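Local coordinates for RmpA (Streptococcus mutans, PDB 3BJV), which probably acts as the IIA component of an ascorbate-specific sugar phosphotransferase system, relaying phosphate during substrate uptake, at residues P41-A46 against P71-Q76; M1-A6 against D78-V83. All coordinates share one frame; numbering follows the deposited sequence.

Interaction 1: P41-A46 against P71-Q76; sequences PEYYNA and PEAGVQ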
loop_
_atom_site.group_PDB
_atom_site.type_symbol
_atom_site.label_atom_id
_atom_site.label_comp_id
_atom_site.label_asym_id
_atom_site.label_seq_id
_atom_site.Cartn_x
_atom_site.Cartn_y
_atom_site.Cartn_z
ATOM N N PRO A 41 -10.367 19.439 11.286
ATOM C CA PRO A 41 -9.712 19.238 12.580
ATOM C C PRO A 41 -9.872 17.830 13.207
ATOM O O PRO A 41 -8.964 17.387 13.884
ATOM C CB PRO A 41 -10.386 20.301 13.472
ATOM C CG PRO A 41 -10.765 21.359 12.540
ATOM C CD PRO A 41 -11.170 20.678 11.271
ATOM N N GLU A 42 -11.005 17.162 12.980
ATOM C CA GLU A 42 -11.325 15.897 13.566
ATOM C C GLU A 42 -10.422 14.803 13.077
ATOM O O GLU A 42 -10.387 13.765 13.693
ATOM C CB GLU A 42 -12.763 15.475 13.192
ATOM C CG GLU A 42 -12.985 15.275 11.679
ATOM C CD GLU A 42 -14.444 15.025 11.291
ATOM O OE1 GLU A 42 -15.080 14.077 11.848
ATOM O OE2 GLU A 42 -14.961 15.800 10.424
ATOM N N TYR A 43 -9.756 15.014 11.947
ATOM C CA TYR A 43 -8.858 14.026 11.330
ATOM C C TYR A 43 -7.762 13.586 12.285
ATOM O O TYR A 43 -7.440 12.427 12.375
ATOM C CB TYR A 43 -8.209 14.588 10.043
ATOM C CG TYR A 43 -7.625 13.523 9.115
ATOM C CD1 TYR A 43 -8.430 12.514 8.559
ATOM C CD2 TYR A 43 -6.270 13.514 8.807
ATOM C CE1 TYR A 43 -7.885 11.535 7.716
ATOM C CE2 TYR A 43 -5.732 12.571 7.957
ATOM C CZ TYR A 43 -6.533 11.582 7.430
ATOM O OH TYR A 43 -5.967 10.673 6.586
ATOM N N TYR A 44 -7.246 14.546 13.015
ATOM C CA TYR A 44 -6.330 14.360 14.102
ATOM C C TYR A 44 -6.841 13.433 15.206
ATOM O O TYR A 44 -6.158 12.469 15.534
ATOM C CB TYR A 44 -5.932 15.749 14.646
ATOM C CG TYR A 44 -5.181 15.734 15.952
ATOM C CD1 TYR A 44 -3.951 15.098 16.088
ATOM C CD2 TYR A 44 -5.716 16.360 17.046
ATOM C CE1 TYR A 44 -3.284 15.080 17.335
ATOM C CE2 TYR A 44 -5.084 16.365 18.253
ATOM C CZ TYR A 44 -3.882 15.725 18.406
ATOM O OH TYR A 44 -3.318 15.794 19.658
ATOM N N ASN A 45 -8.008 13.723 15.782
ATOM C CA ASN A 45 -8.585 12.895 16.839
ATOM C C ASN A 45 -8.776 11.472 16.312
ATOM O O ASN A 45 -8.526 10.497 17.030
ATOM C CB ASN A 45 -9.937 13.493 17.346
ATOM C CG ASN A 45 -10.638 12.595 18.406
ATOM O OD1 ASN A 45 -11.542 11.827 18.092
ATOM N ND2 ASN A 45 -10.207 12.687 19.650
ATOM N N ALA A 46 -9.204 11.356 15.053
ATOM C CA ALA A 46 -9.404 10.032 14.435
ATOM C C ALA A 46 -8.149 9.161 14.377
ATOM O O ALA A 46 -8.232 7.957 14.604
ATOM C CB ALA A 46 -10.026 10.139 13.057
ATOM N N PRO A 71 -11.265 8.304 4.724
ATOM C CA PRO A 71 -11.739 9.577 4.136
ATOM C C PRO A 71 -12.895 10.210 4.897
ATOM O O PRO A 71 -12.924 11.427 5.012
ATOM C CB PRO A 71 -12.181 9.189 2.735
ATOM C CG PRO A 71 -11.383 7.982 2.411
ATOM C CD PRO A 71 -11.158 7.243 3.692
ATOM N N GLU A 72 -13.778 9.397 5.464
ATOM C CA GLU A 72 -14.978 9.891 6.130
ATOM C C GLU A 72 -14.658 10.645 7.407
ATOM O O GLU A 72 -15.457 11.435 7.860
ATOM C CB GLU A 72 -15.969 8.745 6.477
ATOM C CG GLU A 72 -16.522 8.029 5.242
ATOM C CD GLU A 72 -15.507 7.060 4.642
ATOM O OE1 GLU A 72 -14.504 6.795 5.352
ATOM O OE2 GLU A 72 -15.692 6.585 3.483
ATOM N N ALA A 73 -13.514 10.374 8.004
ATOM C CA ALA A 73 -13.065 11.116 9.197
ATOM C C ALA A 73 -12.518 12.549 8.889
ATOM O O ALA A 73 -11.690 13.054 9.592
ATOM C CB ALA A 73 -12.029 10.278 9.974
ATOM N N GLY A 74 -12.982 13.190 7.829
ATOM C CA GLY A 74 -12.712 14.616 7.622
ATOM C C GLY A 74 -11.690 15.006 6.563
ATOM O O GLY A 74 -11.148 16.130 6.623
ATOM N N VAL A 75 -11.446 14.149 5.582
ATOM C CA VAL A 75 -10.658 14.549 4.448
ATOM C C VAL A 75 -11.545 15.368 3.486
ATOM O O VAL A 75 -12.621 14.892 3.123
ATOM C CB VAL A 75 -10.006 13.323 3.715
ATOM C CG1 VAL A 75 -9.228 13.767 2.433
ATOM C CG2 VAL A 75 -9.094 12.494 4.707
ATOM N N GLN A 76 -11.089 16.585 3.127
ATOM C CA GLN A 76 -11.685 17.455 2.130
ATOM C C GLN A 76 -11.021 17.250 0.821
ATOM O O GLN A 76 -11.640 17.275 -0.211
ATOM C CB GLN A 76 -11.460 18.929 2.450
ATOM C CG GLN A 76 -11.752 19.354 3.895
ATOM C CD GLN A 76 -13.178 19.712 4.095
ATOM O OE1 GLN A 76 -14.083 18.999 3.624
ATOM N NE2 GLN A 76 -13.419 20.821 4.799
#
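Tyr43 and Val75 make the closest apolar contact. Their side chains lie side by side and point the same way. Val75 CG2 sits 3.4 Å from Tyr43 CE1, on an oblique approach to the ring. Tyr43 CG stands anti to its backbone N (chi1 -162°), beside the carbonyl carbon, and from there the ring runs alongside Val75. A second apolar contact joins Ala46 CB and Ala73 CB at 3.7 Å, one helical turn after Glu42.

The carbonyl O of Ala73 takes three further contacts. Ala73 O lies in the plane of the Tyr43 ring, at the edge, 3.5 Å from Tyr43 CD1. Tyr43 CA also approaches this O in a CA-H...O contact, with an angle of 128° at the hydrogen. Glu42 CG touches Ala73 O at 3.3 Å. Glu42 OE2 comes 3.8 Å from Gly74 CA. A CB on Gly74 would run into Glu42 CG, and the backbone there (phi 106°) already calls for glycine.

The start of helix 42-54 thus meets loop 71-76 through van der Waals contacts and weak C-H...O geometry, while the phenol OH is held by Leu103 O of strand 96-104 and Ala69 N of the loop after strand 63-65.

Interaction 2: M1-A6 against D78-V83; sequences MNLAQA and DAFSLV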
loop_
_atom_site.group_PDB
_atom_site.type_symbol
_atom_site.label_atom_id
_atom_site.label_comp_id
_atom_site.label_asym_id
_atom_site.label_seq_id
_atom_site.Cartn_x
_atom_site.Cartn_y
_atom_site.Cartn_z
ATOM N N MET A 1 -3.323 13.345 -6.749
ATOM C CA MET A 1 -2.266 14.315 -6.307
ATOM C C MET A 1 -0.846 13.740 -6.304
ATOM O O MET A 1 -0.589 12.630 -5.838
ATOM C CB MET A 1 -2.601 14.956 -4.933
ATOM C CG MET A 1 -3.038 16.412 -5.013
ATOM S SD MET A 1 -1.755 17.416 -5.787
ATOM C CE MET A 1 -2.033 17.176 -7.581
ATOM N N ASN A 2 0.062 14.545 -6.839
ATOM C CA ASN A 2 1.473 14.280 -6.853
ATOM C C ASN A 2 2.095 14.798 -5.525
ATOM O O ASN A 2 1.691 15.854 -5.015
ATOM C CB ASN A 2 2.005 14.925 -8.143
ATOM C CG ASN A 2 3.438 15.413 -8.050
ATOM O OD1 ASN A 2 4.401 14.646 -7.800
ATOM N ND2 ASN A 2 3.604 16.700 -8.309
ATOM N N LEU A 3 3.013 14.028 -4.924
ATOM C CA LEU A 3 3.768 14.460 -3.739
ATOM C C LEU A 3 4.361 15.882 -3.750
ATOM O O LEU A 3 4.086 16.651 -2.851
ATOM C CB LEU A 3 4.908 13.492 -3.449
ATOM C CG LEU A 3 4.751 12.399 -2.413
ATOM C CD1 LEU A 3 6.036 11.564 -2.296
ATOM C CD2 LEU A 3 4.329 12.953 -1.060
ATOM N N ALA A 4 5.205 16.223 -4.733
ATOM C CA ALA A 4 5.807 17.568 -4.797
ATOM C C ALA A 4 4.817 18.752 -4.740
ATOM O O ALA A 4 4.952 19.735 -3.962
ATOM C CB ALA A 4 6.665 17.673 -6.016
ATOM N N GLN A 5 3.812 18.645 -5.575
ATOM C CA GLN A 5 2.814 19.655 -5.679
ATOM C C GLN A 5 1.952 19.727 -4.430
ATOM O O GLN A 5 1.631 20.824 -3.998
ATOM C CB GLN A 5 2.034 19.429 -6.963
ATOM C CG GLN A 5 0.577 19.702 -6.886
ATOM C CD GLN A 5 0.180 20.954 -7.627
ATOM O OE1 GLN A 5 -0.461 20.889 -8.707
ATOM N NE2 GLN A 5 0.548 22.121 -7.056
ATOM N N ALA A 6 1.594 18.581 -3.827
ATOM C CA ALA A 6 0.936 18.573 -2.512
ATOM C C ALA A 6 1.781 19.291 -1.445
ATOM O O ALA A 6 1.292 20.162 -0.700
ATOM C CB ALA A 6 0.632 17.136 -2.073
ATOM N N ASP A 78 -7.251 15.499 -1.285
ATOM C CA ASP A 78 -6.040 14.634 -1.289
ATOM C C ASP A 78 -4.798 15.483 -0.949
ATOM O O ASP A 78 -4.631 16.549 -1.478
ATOM C CB ASP A 78 -5.858 13.963 -2.656
ATOM C CG ASP A 78 -6.886 12.934 -2.924
ATOM O OD1 ASP A 78 -7.032 11.944 -2.146
ATOM O OD2 ASP A 78 -7.593 13.116 -3.916
ATOM N N ALA A 79 -3.969 15.046 -0.024
ATOM C CA ALA A 79 -2.792 15.873 0.361
ATOM C C ALA A 79 -1.877 15.033 1.162
ATOM O O ALA A 79 -2.289 13.960 1.624
ATOM C CB ALA A 79 -3.213 17.115 1.160
ATOM N N PHE A 80 -0.650 15.523 1.304
ATOM C CA PHE A 80 0.397 14.890 2.057
ATOM C C PHE A 80 1.120 15.944 2.875
ATOM O O PHE A 80 1.162 17.086 2.472
ATOM C CB PHE A 80 1.462 14.300 1.125
ATOM C CG PHE A 80 0.966 13.283 0.156
ATOM C CD1 PHE A 80 0.596 13.654 -1.140
ATOM C CD2 PHE A 80 0.947 11.924 0.495
ATOM C CE1 PHE A 80 0.167 12.699 -2.057
ATOM C CE2 PHE A 80 0.538 10.936 -0.453
ATOM C CZ PHE A 80 0.172 11.328 -1.710
ATOM N N SER A 81 1.724 15.531 4.000
ATOM C CA SER A 81 2.757 16.317 4.642
ATOM C C SER A 81 4.009 15.450 4.954
ATOM O O SER A 81 3.996 14.251 4.854
ATOM C CB SER A 81 2.230 16.929 5.920
ATOM O OG SER A 81 2.122 15.910 6.892
ATOM N N LEU A 82 5.104 16.094 5.298
ATOM C CA LEU A 82 6.295 15.415 5.679
ATOM C C LEU A 82 6.916 16.203 6.820
ATOM O O LEU A 82 7.156 17.433 6.714
ATOM C CB LEU A 82 7.251 15.293 4.501
ATOM C CG LEU A 82 8.419 14.321 4.705
ATOM C CD1 LEU A 82 8.744 13.759 3.367
ATOM C CD2 LEU A 82 9.640 15.024 5.307
ATOM N N VAL A 83 7.164 15.476 7.908
ATOM C CA VAL A 83 7.736 16.014 9.124
ATOM C C VAL A 83 8.930 15.094 9.461
ATOM O O VAL A 83 8.792 13.867 9.373
ATOM C CB VAL A 83 6.683 15.965 10.266
ATOM C CG1 VAL A 83 7.355 15.924 11.665
ATOM C CG2 VAL A 83 5.656 17.137 10.173
#
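Ala6, whose CB touches the Phe80 ring, donates its backbone N to Asn2 O, with Ala6 N 3.0 Å from Asn2 O. This bond belongs to the first turn of helix 3-10, with Asn2 at the N-cap. The turn puts Leu3 and Ala6 on the side of the helix that meets Phe80.

Leu3 works through one branch. Its CD2 lies over one face of the Phe80 ring, offset toward the rim, and comes 3.6 Å from Phe80 CG. This is a CH-pi contact: Leu3 CD2 is 3.8 Å from the centroid of the Phe80 ring and 21° off the ring normal. The two side chains cross at about a right angle. Phe80 CG stands beside its backbone N and anti to the carbonyl carbon (chi1 -59°), which carries the ring toward helix 3-10.

The fold is an alpha/beta three-layer sandwich. Here a helix at the N terminus packs on strand 79-85, which pairs in parallel with strand 13-17 and antiparallel with strand 96-104. Phe80 also touches Phe7, Leu101, Leu103 and Ile119, so its ring is buried between the sheet and helices 3-10 and 108-123.

The ring edge has other neighbours. Ala6 CB lies in the ring plane, 3.6 Å from Phe80 CD1. Met1 O is also in plane, but at 3.9 Å from Phe80 CE1 it makes a looser contact. At the outer end, Met1 CB meets Asp78 CB at 4.1 Å, and the bent methionine chain then leads away from the strand. The Asp78 carboxylate turns to another partner: OD1 accepts a hydrogen bond from Thr106 N.

In the fold
The chain begins with the first segment of interaction 2, which leads into helix 3-10. It then passes through strand 13-17 and helix 22-36 to residues 41-46, at the start of helix 42-54. After strand 63-65 the loop returns, and 71-76 closes interaction 1 across 24 intervening residues. A single residue separates this loop from 78-83, where interaction 2 closes the much longer loop that began at the N terminus. Interaction 1 is therefore nested inside interaction 2. Their centres are 16 Å apart. Interaction 1 joins a helix end to a loop away from the chain centre, and interaction 2 joins the N-terminal helix to the sheet.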